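Local atomic coordinates of beta-lactamase OXA-2 (Salmonella typhimurium, PDB entry 1K38), a protein that hydrolyses beta-lactam antibiotics, oxacillin among them, to substituted beta-amino acids and thereby confers antibiotic resistance. Residues 10-14 with 234-239; 20-24 with 37-43; 145-150 with 197-201; 156-160 with 169-173; 202-206 with 240-244. All coordinates share one frame. Where two conformers were deposited one is given. Numbering follows the deposited sequence.

Contact 1 of 5, residues 10-14 with 234-239; sequences WRKFF and AILRSI
The pairing of N-terminal and C-terminal helices on one face of the central sheet, a recurrent feature of penicillin-recognising serine enzymes, is illustrated by residues 10-14 and 234-239. W10 precedes the first helical turn, and W10 O accepts from F13 N at 3.0 Å; 234-238 is the last part of helix 226-238, and I239 (phi/psi -110/22) has already left helical geometry. The backbones come closest at F13 and A234, 7.0 Å between CA atoms. Three aromatic side chains, each with chi1 m, pack against I235, itself m,t. The W10 indole receives I235 CG2 over its six-membered ring, 3.6 Å from the centroid and 12° off the normal, a CH-pi contact, while I239 CG2 lies at the ring edge, 4.3 Å from W10 CZ2. F13 packs CD2 against I235 CG1 at 3.5 Å and CD1 against A234 CB at 3.6 Å. F14 reaches I235 less closely (CE1 to CD1, 4.3 Å) and stacks on F38, and both W10 and F14 continue onto I23 of strand 21-27. S238, chi1 p, donates from OG to I235 O at 2.6 Å; the same OG accepts from a water at 2.7 Å that in turn accepts from W10 NE1 at 2.9 Å.

Contact 2 of 5, residues 20-24 with 37-43; sequences KGTIV and VFDPVRS
One firm backbone bond, F38 N to I23 O at 3.0 Å, sets the register of the antiparallel beta hairpin formed by strands 21-27 and 36-38; its return partner, I23 N to F38 O at 3.4 Å, is weak. I23 and F38 thus form a hydrogen-bonded pair (CA-CA 5.5 Å), followed by the non-hydrogen-bonded pair V24 and V37 (CA-CA 4.5 Å). Where strand pairing stops, a side chain takes over: T22 OG1 (chi1 t) lies 2.8 Å from F38 O and 3.2 Å from D39 O, with one proton for the two carbonyls. D39 (phi/psi 63/73) turns the chain and N-caps the short, weakly bonded helix 40-43, D39 OD1 accepting from R42 N at 3.1 Å, and a water donates to both D39 OD2 (2.5 Å) and G21 O (2.7 Å). The extended R42 side chain lays its guanidinium over G21, NE to G21 CA 3.7 Å, and continues to N215 and D217 on the neighbouring strand 208-217. Packing divides by sheet face: I23 CG2 meets F38 CB at 3.9 Å on the face covered by W10 and F14, whereas V24 and V37 share the other. There V24 CG2 touches V37 CG2 at 4.1 Å and S43 CB at 3.6 Å.

Contact 3 of 5, residues 145-150 with 197-201; sequences ISAQEQ and GWWVG
A helix start packed on a sheet strand, wholly buried near the centre of the molecule, joins residues 145-150 to 197-201. The helix opens with a capping box: S146 OG accepts from E149 N at 3.1 Å, and S146 N donates to E149 OE1 at 3.0 Å. On the strand, W198 and V200 point toward the helix, and the backbones stay apart, 7.3 Å between Q150 CA and V200 CA at their closest. W198 (chi1 m, chi2 92°) fills the gap. Its CH2 edge reaches I145 O at 3.5 Å and A147 N at 3.8 Å, CZ3 lies 4.2 Å from A147 CB, and Q150 NE2 sits over a ring face, 3.7 Å from CZ3. The polar ends are satisfied nearby, W198 NE1 by S48 O and Q150 NE2 by T52 OG1, on the stretch that carries S51, the predicted acylated serine. The W198 side chain comes within about 4 Å of G191, a residue that by similarity binds substrate. Such helix-on-sheet packing beside the predicted acylation site, with the W198 side chain about 8 Å from that of S51, is consistent with the transpeptidase-like fold of serine beta-lactamases.

Contact 4 of 5, residues 156-160 with 169-173; sequences KLYRN and QRLVK
Helix C-termini expose carbonyls that need partners, and here a lysine of the next helix serves as that partner. L157 (t,p), in the last turn of helix 147-158, lays CG against K173 CG at 3.7 Å and CD1 against Q169 CB at 3.9 Å, with V172 CG1 4.3 Å from CD2; L157 O accepts from K173 NZ at 3.1 Å. Y158 O takes a second bond from K173 NZ, also 3.1 Å, and a water bridges the same pair, 2.8 Å from Y158 O and 3.0 Å from K173 NZ. The CA-to-CB bond of Y158 points away from 169-173, and its ring meets W202 and F211 edge-to-face. N160, with positive phi (64/29), leaves helical geometry in a Schellman motif. N160 OD1 is the third protein acceptor of K173 NZ across the two segments, at 2.7 Å, and also lies over one face of the R170 guanidinium. N160 O receives a weak bond from Q169 NE2 at 3.3 Å, and Q169 OE1 serves L162 N. E70 of the second subunit pairs with R170 and N160 ND2, so this Schellman-capped helix-loop-helix corner forms part of the dimer interface.

Contact 5 of 5, residues 202-206 with 240-244; sequences WVEWP and EALPP
V203 and A241 mark the apolar centre of this contact, where a C-terminal tail without regular structure lies against the end of a strand. Their CA atoms are the nearest across the two segments, at 7.0 Å. V203 (chi1 p) sends CG1 to within 4.1 Å of A241 CB and 3.3 Å of A241 O, and its CG2 meets L242 CD2 at 4.2 Å. Further out stands W205 (chi1 m, chi2 90°), two residues along the extended strand and hence on the same side as V203. Its CH2 edge lies 4.1 Å from P243 CG. At the polar margin W205 NE1 donates to A241 O at 2.9 Å, with an N-H...O angle of 145°, the hydrogen bond that joins tail to strand. E240, with positive phi (54/40), is the C-prime residue of a Schellman motif in which A241 N bonds to L236 O and E240 N to R237 O, turning the chain out of helix 226-238. Around this arrangement, W205 stacks on W184 of strand 184-192 and meets R29 in a cation-pi contact, A241 touches V210 of strand 208-217, and L242 tucks back against R233, L236 and R237 of helix 226-238.

In the fold
From the N terminus, the chain first enters contact 1, whose loop of 219 residues closes only at helix 226-238 and encloses contacts 2, 3 and 4. Contact 2, a local hairpin closure, touches contact 1 through F14 and F38 and contact 3 through S43 and Q148. Contact 3 then spans from the start of helix 147-158 to strand 196-205, and contact 4, at the far end of that helix, falls within its span. Strand 196-205 continues into contact 5, which crosses contact 1 because 202-206 precedes 234-239 while 240-244 follows it. W202 packs on Y158 and K173, bringing contacts 4 and 5 together. Helices on both faces of the sheet and both chain ends are thereby tied in.

Contact 1 of 5, residues 10-14 with 234-239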
# COMPACT_ATOMS: atom_id res chain seq x y z
N TRP A 10 -11.07 -16.72 -23.62
CA TRP A 10 -10.46 -15.42 -23.34
C TRP A 10 -9.82 -14.83 -24.58
O TRP A 10 -9.31 -13.70 -24.55
CB TRP A 10 -9.42 -15.55 -22.22
CG TRP A 10 -10.04 -15.59 -20.85
CD1 TRP A 10 -11.37 -15.49 -20.55
CD2 TRP A 10 -9.36 -15.74 -19.60
NE1 TRP A 10 -11.56 -15.57 -19.19
CE2 TRP A 10 -10.34 -15.72 -18.58
CE3 TRP A 10 -8.01 -15.89 -19.24
CZ2 TRP A 10 -10.01 -15.84 -17.23
CZ3 TRP A 10 -7.69 -16.02 -17.89
CH2 TRP A 10 -8.69 -15.99 -16.90
N ARG A 11 -9.84 -15.57 -25.68
CA ARG A 11 -9.26 -15.06 -26.91
C ARG A 11 -10.00 -13.80 -27.34
O ARG A 11 -9.43 -12.93 -27.99
CB ARG A 11 -9.34 -16.12 -28.02
CG ARG A 11 -8.77 -15.65 -29.35
CD ARG A 11 -8.50 -16.81 -30.29
NE ARG A 11 -7.56 -17.76 -29.70
CZ ARG A 11 -7.02 -18.78 -30.36
NH1 ARG A 11 -7.32 -19.00 -31.63
NH2 ARG A 11 -6.17 -19.59 -29.74
N LYS A 12 -11.27 -13.70 -26.97
CA LYS A 12 -12.07 -12.53 -27.34
C LYS A 12 -11.49 -11.24 -26.77
O LYS A 12 -11.62 -10.18 -27.37
CB LYS A 12 -13.52 -12.69 -26.87
CG LYS A 12 -13.71 -12.69 -25.37
CD LYS A 12 -15.18 -12.75 -25.02
CE LYS A 12 -15.40 -12.83 -23.52
NZ LYS A 12 -16.86 -12.86 -23.19
N PHE A 13 -10.86 -11.34 -25.60
CA PHE A 13 -10.27 -10.16 -24.98
C PHE A 13 -9.01 -9.73 -25.73
O PHE A 13 -8.75 -8.54 -25.88
CB PHE A 13 -9.95 -10.44 -23.51
CG PHE A 13 -11.17 -10.63 -22.66
CD1 PHE A 13 -12.07 -9.58 -22.46
CD2 PHE A 13 -11.44 -11.85 -22.06
CE1 PHE A 13 -13.22 -9.75 -21.69
CE2 PHE A 13 -12.58 -12.04 -21.29
CZ PHE A 13 -13.47 -10.99 -21.10
N PHE A 14 -8.23 -10.70 -26.20
CA PHE A 14 -7.02 -10.38 -26.94
C PHE A 14 -7.38 -9.86 -28.33
O PHE A 14 -6.77 -8.91 -28.82
CB PHE A 14 -6.11 -11.61 -27.07
CG PHE A 14 -5.38 -11.96 -25.80
CD1 PHE A 14 -6.01 -12.66 -24.79
CD2 PHE A 14 -4.06 -11.55 -25.62
CE1 PHE A 14 -5.34 -12.96 -23.60
CE2 PHE A 14 -3.38 -11.84 -24.44
CZ PHE A 14 -4.02 -12.55 -23.43
N ALA A 234 -9.89 -6.17 -18.36
CA ALA A 234 -11.12 -6.73 -18.93
C ALA A 234 -11.34 -8.13 -18.37
O ALA A 234 -12.45 -8.49 -17.96
CB ALA A 234 -11.04 -6.78 -20.44
N ILE A 235 -10.28 -8.93 -18.34
CA ILE A 235 -10.36 -10.28 -17.82
C ILE A 235 -10.65 -10.29 -16.32
O ILE A 235 -11.52 -11.02 -15.85
CB ILE A 235 -9.06 -11.07 -18.13
CG1 ILE A 235 -8.95 -11.28 -19.64
CG2 ILE A 235 -9.04 -12.40 -17.39
CD1 ILE A 235 -7.68 -11.97 -20.10
N LEU A 236 -9.94 -9.46 -15.56
CA LEU A 236 -10.17 -9.40 -14.12
C LEU A 236 -11.61 -8.99 -13.82
O LEU A 236 -12.25 -9.55 -12.93
CB LEU A 236 -9.20 -8.41 -13.46
CG LEU A 236 -7.73 -8.85 -13.42
CD1 LEU A 236 -6.90 -7.80 -12.69
CD2 LEU A 236 -7.62 -10.20 -12.72
N ARG A 237 -12.13 -8.03 -14.58
CA ARG A 237 -13.51 -7.61 -14.37
C ARG A 237 -14.48 -8.76 -14.67
O ARG A 237 -15.48 -8.93 -13.97
CB ARG A 237 -13.86 -6.40 -15.25
CG ARG A 237 -13.22 -5.08 -14.81
CD ARG A 237 -13.88 -3.89 -15.51
NE ARG A 237 -13.72 -3.93 -16.96
CZ ARG A 237 -12.66 -3.48 -17.62
NH1 ARG A 237 -11.63 -2.95 -16.96
NH2 ARG A 237 -12.60 -3.57 -18.94
N SER A 238 -14.18 -9.55 -15.70
CA SER A 238 -15.05 -10.66 -16.08
C SER A 238 -15.18 -11.71 -14.98
O SER A 238 -16.17 -12.44 -14.93
CB SER A 238 -14.58 -11.31 -17.39
OG SER A 238 -13.46 -12.15 -17.20
N ILE A 239 -14.18 -11.81 -14.11
CA ILE A 239 -14.25 -12.78 -13.02
C ILE A 239 -14.42 -12.05 -11.69
O ILE A 239 -14.11 -12.58 -10.62
CB ILE A 239 -13.00 -13.70 -12.96
CG1 ILE A 239 -11.74 -12.88 -12.68
CG2 ILE A 239 -12.87 -14.46 -14.26
CD1 ILE A 239 -10.50 -13.74 -12.48
O HOH W 1 -14.03 -14.61 -18.01

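Contact 2 of 5, residues 20-24 with 37-43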
# COMPACT_ATOMS: atom_id res chain seq x y z
N LYS A 20 -1.64 -10.33 -29.51
CA LYS A 20 -1.23 -11.72 -29.46
C LYS A 20 -0.41 -11.90 -28.19
O LYS A 20 0.55 -11.17 -27.96
CB LYS A 20 -0.38 -12.08 -30.68
CG LYS A 20 -1.09 -11.89 -32.02
CD LYS A 20 -2.34 -12.75 -32.11
CE LYS A 20 -3.07 -12.53 -33.42
NZ LYS A 20 -4.32 -13.34 -33.50
N GLY A 21 -0.81 -12.84 -27.35
CA GLY A 21 -0.07 -13.04 -26.12
C GLY A 21 -0.61 -14.15 -25.25
O GLY A 21 -1.32 -15.04 -25.72
N THR A 22 -0.28 -14.08 -23.97
CA THR A 22 -0.70 -15.08 -23.00
C THR A 22 -1.03 -14.41 -21.67
O THR A 22 -0.63 -13.28 -21.42
CB THR A 22 0.44 -16.10 -22.74
OG1 THR A 22 -0.02 -17.13 -21.85
CG2 THR A 22 1.65 -15.41 -22.10
N ILE A 23 -1.81 -15.10 -20.85
CA ILE A 23 -2.12 -14.60 -19.53
C ILE A 23 -2.42 -15.77 -18.61
O ILE A 23 -3.05 -16.75 -19.02
CB ILE A 23 -3.33 -13.61 -19.50
CG1 ILE A 23 -3.46 -13.01 -18.10
CG2 ILE A 23 -4.63 -14.32 -19.89
CD1 ILE A 23 -4.54 -11.94 -17.97
N VAL A 24 -1.90 -15.68 -17.40
CA VAL A 24 -2.11 -16.69 -16.37
C VAL A 24 -2.76 -15.94 -15.23
O VAL A 24 -2.31 -14.85 -14.86
CB VAL A 24 -0.79 -17.29 -15.86
CG1 VAL A 24 -1.07 -18.29 -14.74
CG2 VAL A 24 -0.04 -17.96 -16.99
N VAL A 37 -5.59 -20.12 -17.65
CA VAL A 37 -4.57 -19.73 -18.61
C VAL A 37 -5.07 -19.64 -20.05
O VAL A 37 -5.88 -20.45 -20.49
CB VAL A 37 -3.39 -20.74 -18.58
CG1 VAL A 37 -3.88 -22.13 -18.94
CG2 VAL A 37 -2.29 -20.30 -19.54
N PHE A 38 -4.59 -18.63 -20.76
CA PHE A 38 -4.93 -18.46 -22.17
C PHE A 38 -3.58 -18.68 -22.83
O PHE A 38 -2.60 -18.01 -22.47
CB PHE A 38 -5.44 -17.07 -22.53
CG PHE A 38 -5.61 -16.87 -24.01
CD1 PHE A 38 -6.64 -17.52 -24.69
CD2 PHE A 38 -4.70 -16.12 -24.74
CE1 PHE A 38 -6.74 -17.44 -26.08
CE2 PHE A 38 -4.79 -16.03 -26.12
CZ PHE A 38 -5.81 -16.69 -26.80
N ASP A 39 -3.54 -19.61 -23.78
CA ASP A 39 -2.33 -20.01 -24.49
C ASP A 39 -1.33 -20.60 -23.49
O ASP A 39 -0.32 -19.99 -23.15
CB ASP A 39 -1.67 -18.84 -25.23
CG ASP A 39 -0.66 -19.30 -26.26
OD1 ASP A 39 -0.12 -20.43 -26.12
OD2 ASP A 39 -0.39 -18.55 -27.22
N PRO A 40 -1.63 -21.82 -23.01
CA PRO A 40 -0.77 -22.52 -22.05
C PRO A 40 0.68 -22.68 -22.49
O PRO A 40 1.60 -22.54 -21.69
CB PRO A 40 -1.49 -23.85 -21.84
CG PRO A 40 -2.28 -24.03 -23.09
CD PRO A 40 -2.79 -22.64 -23.37
N VAL A 41 0.90 -22.96 -23.77
CA VAL A 41 2.27 -23.13 -24.24
C VAL A 41 3.06 -21.83 -24.11
O VAL A 41 4.20 -21.83 -23.61
CB VAL A 41 2.30 -23.61 -25.71
CG1 VAL A 41 3.74 -23.63 -26.22
CG2 VAL A 41 1.70 -25.00 -25.81
N ARG A 42 2.48 -20.71 -24.53
CA ARG A 42 3.19 -19.45 -24.41
C ARG A 42 3.36 -19.04 -22.95
O ARG A 42 4.33 -18.36 -22.60
CB ARG A 42 2.46 -18.33 -25.17
CG ARG A 42 3.19 -16.99 -25.07
CD ARG A 42 2.61 -15.94 -26.01
NE ARG A 42 3.22 -14.64 -25.75
CZ ARG A 42 3.58 -13.77 -26.69
NH1 ARG A 42 3.40 -14.06 -27.97
NH2 ARG A 42 4.12 -12.62 -26.34
N SER A 43 2.44 -19.47 -22.09
CA SER A 43 2.52 -19.11 -20.68
C SER A 43 3.76 -19.69 -20.01
O SER A 43 4.16 -19.24 -18.94
CB SER A 43 1.26 -19.56 -19.93
OG SER A 43 1.27 -20.95 -19.68
O HOH W 2 -1.31 -16.36 -28.03

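Contact 3 of 5, residues 145-150 with 197-201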
# COMPACT_ATOMS: atom_id res chain seq x y z
N ILE A 145 12.25 -15.20 -18.13
CA ILE A 145 11.30 -15.84 -17.22
C ILE A 145 9.92 -15.95 -17.89
O ILE A 145 9.56 -15.11 -18.72
CB ILE A 145 11.19 -15.01 -15.91
CG1 ILE A 145 10.30 -15.72 -14.89
CG2 ILE A 145 10.67 -13.61 -16.23
CD1 ILE A 145 10.34 -15.08 -13.50
N SER A 146 9.16 -16.99 -17.55
CA SER A 146 7.84 -17.18 -18.15
C SER A 146 6.72 -16.57 -17.32
O SER A 146 6.91 -16.20 -16.15
CB SER A 146 7.54 -18.67 -18.32
OG SER A 146 7.24 -19.27 -17.06
N ALA A 147 5.54 -16.48 -17.92
CA ALA A 147 4.39 -15.92 -17.22
C ALA A 147 4.05 -16.79 -16.01
O ALA A 147 3.70 -16.27 -14.95
CB ALA A 147 3.19 -15.82 -18.15
N GLN A 148 4.16 -18.11 -16.15
CA GLN A 148 3.86 -18.98 -15.04
C GLN A 148 4.88 -18.81 -13.92
O GLN A 148 4.53 -18.87 -12.74
CB GLN A 148 3.78 -20.45 -15.50
CG GLN A 148 2.46 -20.75 -16.21
CD GLN A 148 2.15 -22.24 -16.27
OE1 GLN A 148 2.41 -22.98 -15.31
NE2 GLN A 148 1.56 -22.68 -17.38
N GLU A 149 6.13 -18.58 -14.30
CA GLU A 149 7.18 -18.38 -13.31
C GLU A 149 7.00 -17.04 -12.58
O GLU A 149 7.33 -16.91 -11.40
CB GLU A 149 8.56 -18.46 -13.98
CG GLU A 149 8.89 -19.86 -14.47
CD GLU A 149 10.25 -19.94 -15.12
OE1 GLU A 149 10.55 -19.09 -15.98
OE2 GLU A 149 11.01 -20.88 -14.79
N GLN A 150 6.46 -16.05 -13.28
CA GLN A 150 6.20 -14.75 -12.66
C GLN A 150 5.14 -14.94 -11.58
O GLN A 150 5.24 -14.36 -10.49
CB GLN A 150 5.70 -13.73 -13.69
CG GLN A 150 6.76 -13.29 -14.70
CD GLN A 150 7.36 -11.92 -14.39
OE1 GLN A 150 7.43 -11.51 -13.23
NE2 GLN A 150 7.80 -11.22 -15.44
N GLY A 197 5.75 -6.96 -24.25
CA GLY A 197 5.25 -6.16 -23.15
C GLY A 197 4.63 -7.01 -22.06
O GLY A 197 4.00 -8.03 -22.35
N TRP A 198 4.80 -6.60 -20.80
CA TRP A 198 4.27 -7.33 -19.65
C TRP A 198 3.42 -6.48 -18.71
O TRP A 198 3.52 -5.26 -18.67
CB TRP A 198 5.39 -7.81 -18.71
CG TRP A 198 6.37 -8.82 -19.14
CD1 TRP A 198 7.58 -8.60 -19.72
CD2 TRP A 198 6.31 -10.23 -18.86
NE1 TRP A 198 8.29 -9.77 -19.81
CE2 TRP A 198 7.53 -10.79 -19.29
CE3 TRP A 198 5.34 -11.06 -18.28
CZ2 TRP A 198 7.82 -12.15 -19.16
CZ3 TRP A 198 5.63 -12.42 -18.15
CH2 TRP A 198 6.86 -12.95 -18.59
N TRP A 199 2.60 -7.18 -17.93
CA TRP A 199 1.88 -6.56 -16.83
C TRP A 199 1.67 -7.75 -15.90
O TRP A 199 1.03 -8.74 -16.26
CB TRP A 199 0.54 -5.90 -17.17
CG TRP A 199 0.17 -4.90 -16.06
CD1 TRP A 199 1.04 -4.10 -15.36
CD2 TRP A 199 -1.14 -4.58 -15.58
NE1 TRP A 199 0.35 -3.29 -14.49
CE2 TRP A 199 -0.99 -3.56 -14.60
CE3 TRP A 199 -2.43 -5.03 -15.88
CZ2 TRP A 199 -2.08 -3.01 -13.92
CZ3 TRP A 199 -3.51 -4.48 -15.21
CH2 TRP A 199 -3.33 -3.47 -14.24
N VAL A 200 2.29 -7.67 -14.73
CA VAL A 200 2.18 -8.74 -13.75
C VAL A 200 1.87 -8.13 -12.39
O VAL A 200 2.22 -6.98 -12.13
CB VAL A 200 3.48 -9.57 -13.65
CG1 VAL A 200 3.90 -10.04 -15.05
CG2 VAL A 200 4.60 -8.76 -13.00
N GLY A 201 1.21 -8.90 -11.53
CA GLY A 201 0.87 -8.40 -10.22
C GLY A 201 -0.31 -9.15 -9.65
O GLY A 201 -0.50 -10.32 -9.96

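Contact 4 of 5, residues 156-160 with 169-173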
# COMPACT_ATOMS: atom_id res chain seq x y z
N LYS A 156 5.13 -15.88 -3.79
CA LYS A 156 6.10 -15.96 -2.70
C LYS A 156 6.25 -14.58 -2.04
O LYS A 156 6.28 -14.47 -0.82
CB LYS A 156 7.45 -16.46 -3.21
CG LYS A 156 7.42 -17.94 -3.59
CD LYS A 156 8.79 -18.49 -3.94
CE LYS A 156 9.32 -17.92 -5.24
NZ LYS A 156 10.53 -18.68 -5.68
N LEU A 157 6.32 -13.54 -2.86
CA LEU A 157 6.43 -12.17 -2.35
C LEU A 157 5.21 -11.83 -1.50
O LEU A 157 5.32 -11.27 -0.41
CB LEU A 157 6.54 -11.18 -3.52
CG LEU A 157 6.56 -9.69 -3.16
CD1 LEU A 157 7.74 -9.39 -2.24
CD2 LEU A 157 6.65 -8.84 -4.43
N TYR A 158 4.04 -12.17 -2.02
CA TYR A 158 2.78 -11.93 -1.32
C TYR A 158 2.80 -12.56 0.07
O TYR A 158 2.38 -11.93 1.05
CB TYR A 158 1.63 -12.52 -2.15
CG TYR A 158 0.28 -12.48 -1.47
CD1 TYR A 158 -0.38 -11.27 -1.24
CD2 TYR A 158 -0.35 -13.66 -1.08
CE1 TYR A 158 -1.64 -11.24 -0.64
CE2 TYR A 158 -1.61 -13.64 -0.48
CZ TYR A 158 -2.25 -12.43 -0.27
OH TYR A 158 -3.50 -12.41 0.31
N ARG A 159 3.30 -13.78 0.15
CA ARG A 159 3.35 -14.53 1.40
C ARG A 159 4.56 -14.21 2.28
O ARG A 159 4.72 -14.79 3.35
CB ARG A 159 3.34 -16.03 1.10
CG ARG A 159 2.10 -16.53 0.38
CD ARG A 159 0.90 -16.58 1.32
NE ARG A 159 -0.32 -16.96 0.63
CZ ARG A 159 -1.49 -17.14 1.23
NH1 ARG A 159 -1.60 -16.98 2.54
NH2 ARG A 159 -2.56 -17.46 0.51
N ASN A 160 5.40 -13.28 1.83
CA ASN A 160 6.61 -12.89 2.57
C ASN A 160 7.56 -14.08 2.67
O ASN A 160 8.34 -14.18 3.62
CB ASN A 160 6.23 -12.41 3.98
CG ASN A 160 5.27 -11.24 3.96
OD1 ASN A 160 5.54 -10.21 3.35
ND2 ASN A 160 4.13 -11.40 4.62
N GLN A 169 10.41 -6.87 1.69
CA GLN A 169 9.32 -7.44 0.90
C GLN A 169 8.09 -6.55 1.03
O GLN A 169 7.37 -6.33 0.05
CB GLN A 169 9.02 -8.87 1.36
CG GLN A 169 10.18 -9.84 1.14
CD GLN A 169 9.83 -11.26 1.52
OE1 GLN A 169 9.07 -11.94 0.84
NE2 GLN A 169 10.40 -11.73 2.64
N ARG A 170 7.84 -6.04 2.23
CA ARG A 170 6.69 -5.16 2.42
C ARG A 170 6.86 -3.84 1.68
O ARG A 170 5.92 -3.33 1.07
CB ARG A 170 6.44 -4.89 3.91
CG ARG A 170 6.03 -6.12 4.68
CD ARG A 170 5.41 -5.77 6.03
NE ARG A 170 5.10 -6.99 6.78
CZ ARG A 170 4.16 -7.87 6.46
NH1 ARG A 170 3.39 -7.67 5.39
NH2 ARG A 170 4.02 -8.97 7.18
N LEU A 171 8.07 -3.28 1.71
CA LEU A 171 8.32 -2.04 1.00
C LEU A 171 8.09 -2.22 -0.49
O LEU A 171 7.46 -1.38 -1.14
CB LEU A 171 9.75 -1.54 1.24
CG LEU A 171 10.17 -0.30 0.45
CD1 LEU A 171 9.14 0.81 0.64
CD2 LEU A 171 11.56 0.17 0.91
N VAL A 172 8.58 -3.32 -1.06
CA VAL A 172 8.38 -3.55 -2.48
C VAL A 172 6.90 -3.70 -2.81
O VAL A 172 6.43 -3.16 -3.81
CB VAL A 172 9.17 -4.79 -2.97
CG1 VAL A 172 8.79 -5.13 -4.41
CG2 VAL A 172 10.66 -4.51 -2.90
N LYS A 173 6.15 -4.43 -1.98
CA LYS A 173 4.72 -4.59 -2.25
C LYS A 173 4.00 -3.24 -2.17
O LYS A 173 3.00 -3.02 -2.86
CB LYS A 173 4.09 -5.61 -1.30
CG LYS A 173 4.45 -7.04 -1.68
CD LYS A 173 3.79 -8.08 -0.78
CE LYS A 173 4.44 -8.15 0.59
NZ LYS A 173 3.88 -9.24 1.43
O HOH W 3 1.01 -9.73 1.97

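Contact 5 of 5, residues 202-206 with 240-244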
# COMPACT_ATOMS: atom_id res chain seq x y z
N TRP A 202 -1.09 -8.49 -8.81
CA TRP A 202 -2.26 -9.12 -8.22
C TRP A 202 -3.19 -8.09 -7.62
O TRP A 202 -2.82 -6.93 -7.42
CB TRP A 202 -1.85 -10.14 -7.14
CG TRP A 202 -1.27 -9.57 -5.85
CD1 TRP A 202 -1.96 -9.06 -4.78
CD2 TRP A 202 0.12 -9.50 -5.49
NE1 TRP A 202 -1.09 -8.70 -3.78
CE2 TRP A 202 0.20 -8.96 -4.19
CE3 TRP A 202 1.31 -9.86 -6.14
CZ2 TRP A 202 1.41 -8.76 -3.53
CZ3 TRP A 202 2.53 -9.66 -5.48
CH2 TRP A 202 2.56 -9.12 -4.18
N VAL A 203 -4.43 -8.51 -7.40
CA VAL A 203 -5.41 -7.64 -6.77
C VAL A 203 -5.86 -8.38 -5.51
O VAL A 203 -6.25 -9.55 -5.57
CB VAL A 203 -6.61 -7.36 -7.70
CG1 VAL A 203 -7.29 -8.65 -8.10
CG2 VAL A 203 -7.59 -6.42 -6.99
N GLU A 204 -5.76 -7.71 -4.37
CA GLU A 204 -6.15 -8.32 -3.10
C GLU A 204 -7.55 -7.94 -2.70
O GLU A 204 -7.94 -6.77 -2.77
CB GLU A 204 -5.22 -7.87 -1.97
CG GLU A 204 -3.78 -7.76 -2.33
CD GLU A 204 -2.92 -7.33 -1.16
OE1 GLU A 204 -3.45 -6.73 -0.20
OE2 GLU A 204 -1.70 -7.57 -1.21
N TRP A 205 -8.29 -8.94 -2.24
CA TRP A 205 -9.66 -8.76 -1.77
C TRP A 205 -9.73 -9.37 -0.37
O TRP A 205 -8.82 -10.08 0.05
CB TRP A 205 -10.65 -9.47 -2.70
CG TRP A 205 -10.77 -8.81 -4.03
CD1 TRP A 205 -10.04 -9.08 -5.15
CD2 TRP A 205 -11.66 -7.74 -4.37
NE1 TRP A 205 -10.41 -8.24 -6.17
CE2 TRP A 205 -11.40 -7.40 -5.72
CE3 TRP A 205 -12.64 -7.03 -3.67
CZ2 TRP A 205 -12.09 -6.38 -6.38
CZ3 TRP A 205 -13.32 -6.01 -4.32
CH2 TRP A 205 -13.05 -5.70 -5.67
N PRO A 206 -10.81 -9.09 0.37
CA PRO A 206 -10.94 -9.64 1.72
C PRO A 206 -10.84 -11.16 1.80
O PRO A 206 -10.36 -11.70 2.79
CB PRO A 206 -12.31 -9.12 2.15
CG PRO A 206 -12.39 -7.79 1.47
CD PRO A 206 -11.88 -8.12 0.08
N GLU A 240 -14.93 -10.83 -11.77
CA GLU A 240 -15.19 -10.00 -10.60
C GLU A 240 -13.98 -9.82 -9.68
O GLU A 240 -14.11 -9.84 -8.46
CB GLU A 240 -16.38 -10.57 -9.81
CG GLU A 240 -17.69 -10.54 -10.59
CD GLU A 240 -18.86 -11.10 -9.80
OE1 GLU A 240 -19.03 -10.71 -8.62
OE2 GLU A 240 -19.62 -11.91 -10.36
N ALA A 241 -12.81 -9.64 -10.29
CA ALA A 241 -11.57 -9.43 -9.54
C ALA A 241 -11.23 -7.94 -9.52
O ALA A 241 -10.23 -7.52 -8.93
CB ALA A 241 -10.44 -10.22 -10.17
N LEU A 242 -12.05 -7.15 -10.20
CA LEU A 242 -11.91 -5.70 -10.25
C LEU A 242 -13.32 -5.14 -10.31
O LEU A 242 -14.21 -5.77 -10.90
CB LEU A 242 -11.13 -5.24 -11.48
CG LEU A 242 -9.60 -5.15 -11.38
CD1 LEU A 242 -9.05 -4.61 -12.70
CD2 LEU A 242 -9.20 -4.23 -10.23
N PRO A 243 -13.56 -3.97 -9.71
CA PRO A 243 -14.89 -3.36 -9.73
C PRO A 243 -15.39 -3.11 -11.15
O PRO A 243 -14.61 -2.72 -12.03
CB PRO A 243 -14.69 -2.06 -8.95
CG PRO A 243 -13.58 -2.41 -8.00
CD PRO A 243 -12.63 -3.17 -8.89
N PRO A 244 -16.69 -3.33 -11.40
CA PRO A 244 -17.27 -3.13 -12.73
C PRO A 244 -17.38 -1.65 -13.10
O PRO A 244 -16.66 -1.22 -14.03
CB PRO A 244 -18.63 -3.80 -12.60
CG PRO A 244 -19.00 -3.53 -11.18
CD PRO A 244 -17.70 -3.83 -10.45